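Local atomic coordinates of methyl-coenzyme M reductase gamma subunit (Methermicoccus shengliensis DSM 18856, PDB entry 7NKG), a protein that forms, as the gamma subunit, part of methyl-coenzyme M reductase, the factor 430 enzyme that probably catalyses the methane-forming step of methanogenesis. Residues C[30-35]-C[137-142]; C[16-21]-C[214-219]. All coordinates share one frame; numbering follows the deposited sequence.

Interaction 1 (C[30-35]-C[137-142]); sequences REISDE and MSIETE
Arg30 closes over the C-terminal end of helix 128-140 and takes hold of three successive carbonyls there. Its NH1 donates to Ile139 O at 2.8 Å, nearly in the guanidinium plane, and to Thr141 O at 3.0 Å, where the donor stands 44° out of the carbonyl plane. Its backbone N meets the oxygen between them, Glu140 O, at 3.2 Å. A bend at chi3 (69°) folds the arginine chain back so that NH1 reaches this cluster while CD lies against Ile139 O. An alanine in place of Arg30 would probably leave Ile139 O and Thr141 O without this donor and the helix end less firmly tied. Further along, the extended side chain of Glu140 runs alongside the backbone of 30-32, and its OE2 accepts from Ile32 N at 2.9 Å in a nearly straight bond (167°), on the anti side of the carboxylate. The same oxygen forms a salt bridge with Lys136, one turn earlier in the helix. The tight apolar part lies where Ile32 and Ile139 cross at about a right angle, their CG2 methyls 3.6 Å apart; Ile40, Val198 and Leu200 add to this packing. By contrast, the CB of Glu31 is directed away overall and the residue is exposed, meeting Glu140 OE2 with its backbone and CB, and from Ser33 onward the chain leaves the contact. Here a distant loop takes up the last carbonyls of a helix: side chain and backbone N-H of one arginine bind oxygens at and just past the helix end, and the loop leads into helix 34-41, N-capped by Ser33.

Interaction 2 (C[16-21]-C[214-219]); sequences QNRRKH and TIYRVD
Arg18 grips Thr214 O side-on with two nitrogens, NE at 2.8 Å and NH2 at 2.9 Å, so a single carbonyl oxygen receives both N-H groups close to the guanidinium plane. The side chain is extended from CG to NE (chi2 178°), which carries the group past the threonine, CG passing 3.8 Å from Thr214 CB. Tyr216 lies over one guanidinium face: its CE2 is 3.4 Å from Arg18 NH1, but the two planes stand 71° apart, so the ring presents its edge to that face and does not stack on it. Trp101 adds a cation-pi contact, and NH1 donates to the backbone of another protein chain, giving this buried arginine partners within and beyond its own subunit. Thr214 divides its roles. Its methyl CG2 sits over the face of the His21 imidazole, 3.5 Å from the ring centroid and 17° off the normal, a CH-pi contact; the same methyl touches Asn17 CB at 3.8 Å. Its OG1 turns elsewhere, hydrogen-bonded to Thr98 OG1 and Pro96 O. The polar ends of the flanking side chains are likewise satisfied outside the contact: Asn17 ND2 donates to Lys211 O and Thr213 O, while Tyr216 OH bonds to Asp226 OD2. Beyond the touching residues, Arg217 NE and NH2 bind OD1 and OD2 of Asp219 in a bidentate salt bridge, which another chain extends through a basic side chain bound to OD2. Helix 13-23 thus lies against the loop that leaves helix 206-212 and leads to helix 227-245, with Trp101 of helix 99-109 alongside.

Overall arrangement
Both contacts are largely buried and each turns on an arginine of the N-terminal region that binds backbone oxygen, three carbonyls in interaction 1 and one, gripped twice, in interaction 2, but they hold different elements. Interaction 1 joins the lead-in to helix 34-41 to the end of helix 128-140; interaction 2 sets helix 13-23 against the irregular 214-219. Their centres lie 21 Å apart, and along the chain interaction 1 falls between the two segments of interaction 2. The chemistry follows the surroundings: interaction 1 is made within the subunit, with paired isoleucines and the exposed Glu31 at its margin, whereas interaction 2 mixes aromatic, methyl and guanidinium contacts and reaches a neighbouring protein chain.

Interaction 1 (C[30-35]-C[137-142])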
ATOM      1  N   ARG C  30      12.925  43.618  35.849  1.00 22.39           N
ATOM      2  CA  ARG C  30      12.593  42.948  37.110  1.00 22.05           C
ATOM      3  C   ARG C  30      13.679  41.926  37.455  1.00 23.11           C
ATOM      4  O   ARG C  30      14.526  41.600  36.616  1.00 22.95           O
ATOM      5  CB  ARG C  30      11.214  42.254  36.997  1.00 22.09           C
ATOM      6  CG  ARG C  30      11.187  41.116  35.966  1.00 22.81           C
ATOM      7  CD  ARG C  30       9.769  40.705  35.630  1.00 22.44           C
ATOM      8  NE  ARG C  30       9.056  41.745  34.886  1.00 22.25           N
ATOM      9  CZ  ARG C  30       9.174  41.984  33.580  1.00 22.72           C
ATOM     10  NH1 ARG C  30       9.983  41.240  32.826  1.00 21.51           N
ATOM     11  NH2 ARG C  30       8.477  42.954  33.014  1.00 22.98           N
ATOM     12  N   GLU C  31      13.658  41.431  38.698  1.00 23.92           N
ATOM     13  CA  GLU C  31      14.638  40.460  39.154  1.00 25.18           C
ATOM     14  C   GLU C  31      13.975  39.180  39.621  1.00 25.44           C
ATOM     15  O   GLU C  31      12.913  39.215  40.242  1.00 25.71           O
ATOM     16  CB  GLU C  31      15.446  41.048  40.310  1.00 28.93           C
ATOM     17  CG  GLU C  31      16.300  42.231  39.898  1.00 37.11           C
ATOM     18  CD  GLU C  31      17.271  42.682  40.970  1.00 49.30           C
ATOM     19  OE1 GLU C  31      16.880  42.713  42.158  1.00 51.16           O
ATOM     20  OE2 GLU C  31      18.425  43.014  40.613  1.00 54.12           O
ATOM     21  N   ILE C  32      14.634  38.051  39.358  1.00 25.37           N
ATOM     22  CA  ILE C  32      14.208  36.752  39.852  1.00 25.39           C
ATOM     23  C   ILE C  32      15.429  36.086  40.465  1.00 25.49           C
ATOM     24  O   ILE C  32      16.505  36.098  39.853  1.00 25.70           O
ATOM     25  CB  ILE C  32      13.528  35.843  38.781  1.00 26.02           C
ATOM     26  CG1 ILE C  32      12.963  34.570  39.457  1.00 26.89           C
ATOM     27  CG2 ILE C  32      14.507  35.466  37.646  1.00 26.60           C
ATOM     28  CD1 ILE C  32      11.892  33.875  38.676  1.00 28.77           C
ATOM     29  N   SER C  33      15.283  35.505  41.664  1.00 25.14           N
ATOM     30  CA  SER C  33      16.400  34.803  42.289  1.00 25.54           C
ATOM     31  C   SER C  33      16.674  33.479  41.551  1.00 25.29           C
ATOM     32  O   SER C  33      15.797  32.949  40.852  1.00 24.80           O
ATOM     33  CB  SER C  33      16.108  34.529  43.760  1.00 26.12           C
ATOM     34  OG  SER C  33      15.098  33.546  43.907  1.00 27.24           O
ATOM     35  N   ASP C  34      17.873  32.918  41.734  1.00 25.42           N
ATOM     36  CA  ASP C  34      18.221  31.649  41.098  1.00 26.14           C
ATOM     37  C   ASP C  34      17.281  30.524  41.555  1.00 25.77           C
ATOM     38  O   ASP C  34      16.821  29.750  40.719  1.00 25.80           O
ATOM     39  CB  ASP C  34      19.676  31.265  41.419  1.00 28.82           C
ATOM     40  CG  ASP C  34      20.720  32.167  40.788  1.00 35.62           C
ATOM     41  OD1 ASP C  34      20.405  32.822  39.768  1.00 36.40           O
ATOM     42  OD2 ASP C  34      21.850  32.220  41.313  1.00 39.76           O
ATOM     43  N   GLU C  35      16.956  30.457  42.854  1.00 26.00           N
ATOM     44  CA  GLU C  35      16.088  29.381  43.347  1.00 25.90           C
ATOM     45  C   GLU C  35      14.642  29.546  42.906  1.00 24.96           C
ATOM     46  O   GLU C  35      13.991  28.544  42.602  1.00 24.77           O
ATOM     47  CB  GLU C  35      16.196  29.255  44.865  1.00 29.13           C
ATOM     48  CG  GLU C  35      17.510  28.616  45.254  1.00 35.24           C
ATOM     49  CD  GLU C  35      17.792  28.512  46.730  1.00 44.54           C
ATOM     50  OE1 GLU C  35      17.093  29.161  47.541  1.00 45.10           O
ATOM     51  OE2 GLU C  35      18.724  27.752  47.072  1.00 48.84           O
ATOM     52  N   MET C 137      17.121  35.639  31.480  1.00 21.44           N
ATOM     53  CA  MET C 137      16.987  36.779  30.569  0.50 21.88           C
ATOM     54  C   MET C 137      15.580  36.829  29.973  1.00 21.97           C
ATOM     55  O   MET C 137      15.035  37.914  29.818  1.00 22.38           O
ATOM     56  CB  MET C 137      18.040  36.706  29.464  0.50 22.78           C
ATOM     57  CG  MET C 137      19.451  36.923  29.981  0.50 25.42           C
ATOM     58  SD  MET C 137      20.686  36.508  28.748  0.50 31.48           S
ATOM     59  CE  MET C 137      22.154  36.563  29.729  0.50 32.93           C
ATOM     60  N   SER C 138      14.968  35.671  29.665  1.00 21.41           N
ATOM     61  CA  SER C 138      13.623  35.634  29.100  1.00 21.23           C
ATOM     62  C   SER C 138      12.557  36.215  30.048  1.00 21.30           C
ATOM     63  O   SER C 138      11.518  36.687  29.574  1.00 21.69           O
ATOM     64  CB  SER C 138      13.241  34.204  28.712  1.00 21.69           C
ATOM     65  OG  SER C 138      12.830  33.410  29.814  1.00 22.91           O
ATOM     66  N   ILE C 139      12.793  36.136  31.366  1.00 20.83           N
ATOM     67  CA  ILE C 139      11.806  36.610  32.345  1.00 21.28           C
ATOM     68  C   ILE C 139      12.143  37.978  32.958  1.00 21.36           C
ATOM     69  O   ILE C 139      11.226  38.724  33.305  1.00 21.46           O
ATOM     70  CB  ILE C 139      11.572  35.531  33.452  1.00 22.51           C
ATOM     71  CG1 ILE C 139      10.236  35.784  34.202  1.00 24.84           C
ATOM     72  CG2 ILE C 139      12.733  35.463  34.462  1.00 22.51           C
ATOM     73  CD1 ILE C 139       9.628  34.505  34.859  1.00 25.98           C
ATOM     74  N   GLU C 140      13.426  38.302  33.114  1.00 20.35           N
ATOM     75  CA  GLU C 140      13.820  39.568  33.743  1.00 20.48           C
ATOM     76  C   GLU C 140      13.745  40.761  32.805  1.00 21.03           C
ATOM     77  O   GLU C 140      13.617  41.890  33.286  1.00 21.52           O
ATOM     78  CB  GLU C 140      15.243  39.466  34.291  1.00 20.86           C
ATOM     79  CG  GLU C 140      15.368  38.519  35.474  1.00 22.81           C
ATOM     80  CD  GLU C 140      16.688  38.637  36.207  1.00 25.28           C
ATOM     81  OE1 GLU C 140      17.678  39.065  35.574  1.00 25.58           O
ATOM     82  OE2 GLU C 140      16.730  38.305  37.416  1.00 25.74           O
ATOM     83  N   THR C 141      13.930  40.542  31.490  1.00 20.71           N
ATOM     84  CA  THR C 141      13.971  41.644  30.534  1.00 20.87           C
ATOM     85  C   THR C 141      12.588  42.080  30.034  1.00 20.82           C
ATOM     86  O   THR C 141      11.569  41.462  30.344  1.00 21.54           O
ATOM     87  CB  THR C 141      14.918  41.280  29.363  1.00 21.70           C
ATOM     88  OG1 THR C 141      14.306  40.230  28.602  1.00 21.68           O
ATOM     89  CG2 THR C 141      16.322  40.946  29.822  1.00 22.28           C
ATOM     90  N   GLU C 142      12.576  43.185  29.276  1.00 20.36           N
ATOM     91  CA  GLU C 142      11.383  43.717  28.647  1.00 20.81           C
ATOM     92  C   GLU C 142      10.748  42.756  27.644  1.00 20.78           C
ATOM     93  O   GLU C 142       9.661  43.052  27.170  1.00 22.35           O
ATOM     94  CB  GLU C 142      11.692  45.047  27.970  1.00 21.14           C
ATOM     95  CG  GLU C 142      12.659  44.952  26.807  1.00 23.29           C
ATOM     96  CD  GLU C 142      12.834  46.266  26.084  1.00 24.15           C
ATOM     97  OE1 GLU C 142      11.821  46.810  25.583  1.00 24.59           O
ATOM     98  OE2 GLU C 142      13.980  46.771  26.058  1.00 24.41           O
TER

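Interaction 2 (C[16-21]-C[214-219])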
ATOM      1  N   GLN C  16      11.705  48.454  15.429  1.00 20.50           N
ATOM      2  CA  GLN C  16      12.802  48.801  16.333  1.00 21.07           C
ATOM      3  C   GLN C  16      12.896  47.805  17.490  1.00 21.01           C
ATOM      4  O   GLN C  16      13.996  47.385  17.847  1.00 21.55           O
ATOM      5  CB  GLN C  16      12.618  50.218  16.875  1.00 23.45           C
ATOM      6  CG  GLN C  16      12.804  51.282  15.791  1.00 29.15           C
ATOM      7  CD  GLN C  16      12.240  52.634  16.173  1.00 36.82           C
ATOM      8  OE1 GLN C  16      11.851  52.885  17.323  1.00 39.31           O
ATOM      9  NE2 GLN C  16      12.190  53.541  15.205  1.00 38.57           N
ATOM     10  N   ASN C  17      11.740  47.393  18.041  1.00 20.14           N
ATOM     11  CA  ASN C  17      11.689  46.409  19.133  1.00 19.47           C
ATOM     12  C   ASN C  17      12.123  45.037  18.637  1.00 19.22           C
ATOM     13  O   ASN C  17      12.836  44.339  19.342  1.00 19.05           O
ATOM     14  CB  ASN C  17      10.289  46.339  19.729  1.00 19.66           C
ATOM     15  CG  ASN C  17       9.931  47.618  20.463  1.00 21.23           C
ATOM     16  OD1 ASN C  17      10.784  48.251  21.115  1.00 23.18           O
ATOM     17  ND2 ASN C  17       8.686  48.047  20.350  1.00 21.50           N
ATOM     18  N   ARG C  18      11.745  44.673  17.405  1.00 18.59           N
ATOM     19  CA  ARG C  18      12.185  43.403  16.812  1.00 19.14           C
ATOM     20  C   ARG C  18      13.720  43.354  16.716  1.00 19.61           C
ATOM     21  O   ARG C  18      14.319  42.348  17.084  1.00 20.41           O
ATOM     22  CB  ARG C  18      11.542  43.234  15.425  1.00 19.55           C
ATOM     23  CG  ARG C  18      10.099  42.790  15.549  1.00 20.59           C
ATOM     24  CD  ARG C  18       9.351  42.635  14.255  1.00 20.27           C
ATOM     25  NE  ARG C  18       8.021  42.108  14.535  1.00 18.51           N
ATOM     26  CZ  ARG C  18       7.191  41.596  13.634  1.00 18.42           C
ATOM     27  NH1 ARG C  18       7.542  41.533  12.351  1.00 17.91           N
ATOM     28  NH2 ARG C  18       6.005  41.134  14.005  1.00 17.86           N
ATOM     29  N   ARG C  19      14.356  44.463  16.310  1.00 19.39           N
ATOM     30  CA  ARG C  19      15.823  44.522  16.248  1.00 20.12           C
ATOM     31  C   ARG C  19      16.438  44.516  17.654  1.00 21.24           C
ATOM     32  O   ARG C  19      17.514  43.953  17.838  1.00 21.62           O
ATOM     33  CB  ARG C  19      16.295  45.731  15.438  1.00 21.26           C
ATOM     34  CG  ARG C  19      15.952  45.601  13.954  1.00 21.57           C
ATOM     35  CD  ARG C  19      16.666  46.649  13.119  1.00 22.97           C
ATOM     36  NE  ARG C  19      16.058  47.976  13.279  1.00 23.01           N
ATOM     37  CZ  ARG C  19      14.976  48.407  12.636  1.00 24.63           C
ATOM     38  NH1 ARG C  19      14.358  47.624  11.756  1.00 23.63           N
ATOM     39  NH2 ARG C  19      14.501  49.627  12.864  1.00 25.01           N
ATOM     40  N   LYS C  20      15.761  45.108  18.656  1.00 21.11           N
ATOM     41  CA  LYS C  20      16.235  45.046  20.045  1.00 21.04           C
ATOM     42  C   LYS C  20      16.259  43.585  20.522  1.00 21.11           C
ATOM     43  O   LYS C  20      17.260  43.146  21.070  1.00 21.88           O
ATOM     44  CB  LYS C  20      15.330  45.866  20.987  1.00 21.34           C
ATOM     45  CG  LYS C  20      15.582  47.364  20.934  1.00 22.75           C
ATOM     46  CD  LYS C  20      14.643  48.121  21.866  1.00 24.31           C
ATOM     47  CE  LYS C  20      15.057  49.572  21.967  1.00 26.38           C
ATOM     48  NZ  LYS C  20      14.114  50.348  22.819  1.00 26.61           N
ATOM     49  N   HIS C  21      15.172  42.834  20.295  1.00 20.17           N
ATOM     50  CA  HIS C  21      15.102  41.437  20.718  1.00 19.75           C
ATOM     51  C   HIS C  21      16.136  40.604  19.970  1.00 19.84           C
ATOM     52  O   HIS C  21      16.818  39.793  20.583  1.00 20.04           O
ATOM     53  CB  HIS C  21      13.691  40.854  20.506  1.00 20.03           C
ATOM     54  CG  HIS C  21      12.645  41.433  21.421  1.00 20.11           C
ATOM     55  ND1 HIS C  21      11.480  40.739  21.712  1.00 21.60           N
ATOM     56  CD2 HIS C  21      12.627  42.613  22.088  1.00 20.49           C
ATOM     57  CE1 HIS C  21      10.779  41.524  22.517  1.00 21.35           C
ATOM     58  NE2 HIS C  21      11.436  42.662  22.779  1.00 21.42           N
ATOM     59  N   THR C 214       6.703  43.749  19.906  1.00 17.90           N
ATOM     60  CA  THR C 214       7.183  43.290  18.611  1.00 17.51           C
ATOM     61  C   THR C 214       5.995  42.783  17.754  1.00 17.70           C
ATOM     62  O   THR C 214       6.257  42.245  16.694  1.00 18.58           O
ATOM     63  CB  THR C 214       8.228  42.165  18.797  1.00 18.41           C
ATOM     64  OG1 THR C 214       7.615  41.043  19.448  1.00 19.14           O
ATOM     65  CG2 THR C 214       9.470  42.639  19.560  1.00 18.27           C
ATOM     66  N   ILE C 215       4.714  42.937  18.181  1.00 17.24           N
ATOM     67  CA  ILE C 215       3.580  42.515  17.353  1.00 16.70           C
ATOM     68  C   ILE C 215       2.977  43.752  16.686  1.00 17.87           C
ATOM     69  O   ILE C 215       2.871  44.807  17.319  1.00 18.02           O
ATOM     70  CB  ILE C 215       2.463  41.751  18.162  1.00 16.77           C
ATOM     71  CG1 ILE C 215       1.596  40.886  17.199  1.00 17.23           C
ATOM     72  CG2 ILE C 215       1.554  42.715  18.993  1.00 17.36           C
ATOM     73  CD1 ILE C 215       0.643  39.911  17.877  1.00 19.19           C
ATOM     74  N   TYR C 216       2.542  43.610  15.438  1.00 17.96           N
ATOM     75  CA  TYR C 216       1.827  44.688  14.755  1.00 18.14           C
ATOM     76  C   TYR C 216       0.338  44.526  15.090  1.00 18.57           C
ATOM     77  O   TYR C 216      -0.147  43.404  15.248  1.00 18.78           O
ATOM     78  CB  TYR C 216       1.993  44.593  13.228  1.00 18.62           C
ATOM     79  CG  TYR C 216       3.383  44.938  12.735  1.00 19.09           C
ATOM     80  CD1 TYR C 216       3.798  46.259  12.639  1.00 20.39           C
ATOM     81  CD2 TYR C 216       4.264  43.948  12.328  1.00 19.85           C
ATOM     82  CE1 TYR C 216       5.050  46.588  12.134  1.00 21.09           C
ATOM     83  CE2 TYR C 216       5.532  44.262  11.854  1.00 20.62           C
ATOM     84  CZ  TYR C 216       5.926  45.586  11.766  1.00 21.47           C
ATOM     85  OH  TYR C 216       7.193  45.897  11.319  1.00 22.57           O
ATOM     86  N   ARG C 217      -0.389  45.648  15.190  1.00 17.59           N
ATOM     87  CA  ARG C 217      -1.840  45.623  15.411  1.00 17.86           C
ATOM     88  C   ARG C 217      -2.430  46.845  14.729  1.00 18.36           C
ATOM     89  O   ARG C 217      -1.864  47.942  14.836  1.00 18.34           O
ATOM     90  CB  ARG C 217      -2.201  45.647  16.906  1.00 17.65           C
ATOM     91  CG  ARG C 217      -2.249  44.273  17.582  1.00 17.39           C
ATOM     92  CD  ARG C 217      -2.898  44.319  18.975  1.00 17.04           C
ATOM     93  NE  ARG C 217      -4.308  44.719  18.941  1.00 18.09           N
ATOM     94  CZ  ARG C 217      -5.349  43.904  18.739  1.00 18.75           C
ATOM     95  NH1 ARG C 217      -5.158  42.606  18.518  1.00 18.04           N
ATOM     96  NH2 ARG C 217      -6.586  44.383  18.748  1.00 18.54           N
ATOM     97  N   VAL C 218      -3.566  46.676  14.057  1.00 18.09           N
ATOM     98  CA  VAL C 218      -4.222  47.770  13.336  1.00 18.78           C
ATOM     99  C   VAL C 218      -4.571  48.947  14.279  1.00 19.94           C
ATOM    100  O   VAL C 218      -4.655  50.082  13.811  1.00 20.97           O
ATOM    101  CB  VAL C 218      -5.486  47.267  12.576  1.00 19.83           C
ATOM    102  CG1 VAL C 218      -6.659  47.041  13.532  1.00 20.64           C
ATOM    103  CG2 VAL C 218      -5.879  48.225  11.453  1.00 20.66           C
ATOM    104  N   ASP C 219      -4.804  48.665  15.579  1.00 19.36           N
ATOM    105  CA  ASP C 219      -5.148  49.690  16.576  1.00 19.18           C
ATOM    106  C   ASP C 219      -3.937  50.190  17.376  1.00 19.78           C
ATOM    107  O   ASP C 219      -4.115  50.837  18.409  1.00 21.25           O
ATOM    108  CB  ASP C 219      -6.272  49.200  17.497  1.00 19.19           C
ATOM    109  CG  ASP C 219      -5.972  47.928  18.261  1.00 22.32           C
ATOM    110  OD1 ASP C 219      -4.798  47.476  18.229  1.00 21.53           O
ATOM    111  OD2 ASP C 219      -6.911  47.363  18.857  1.00 24.29           O
TER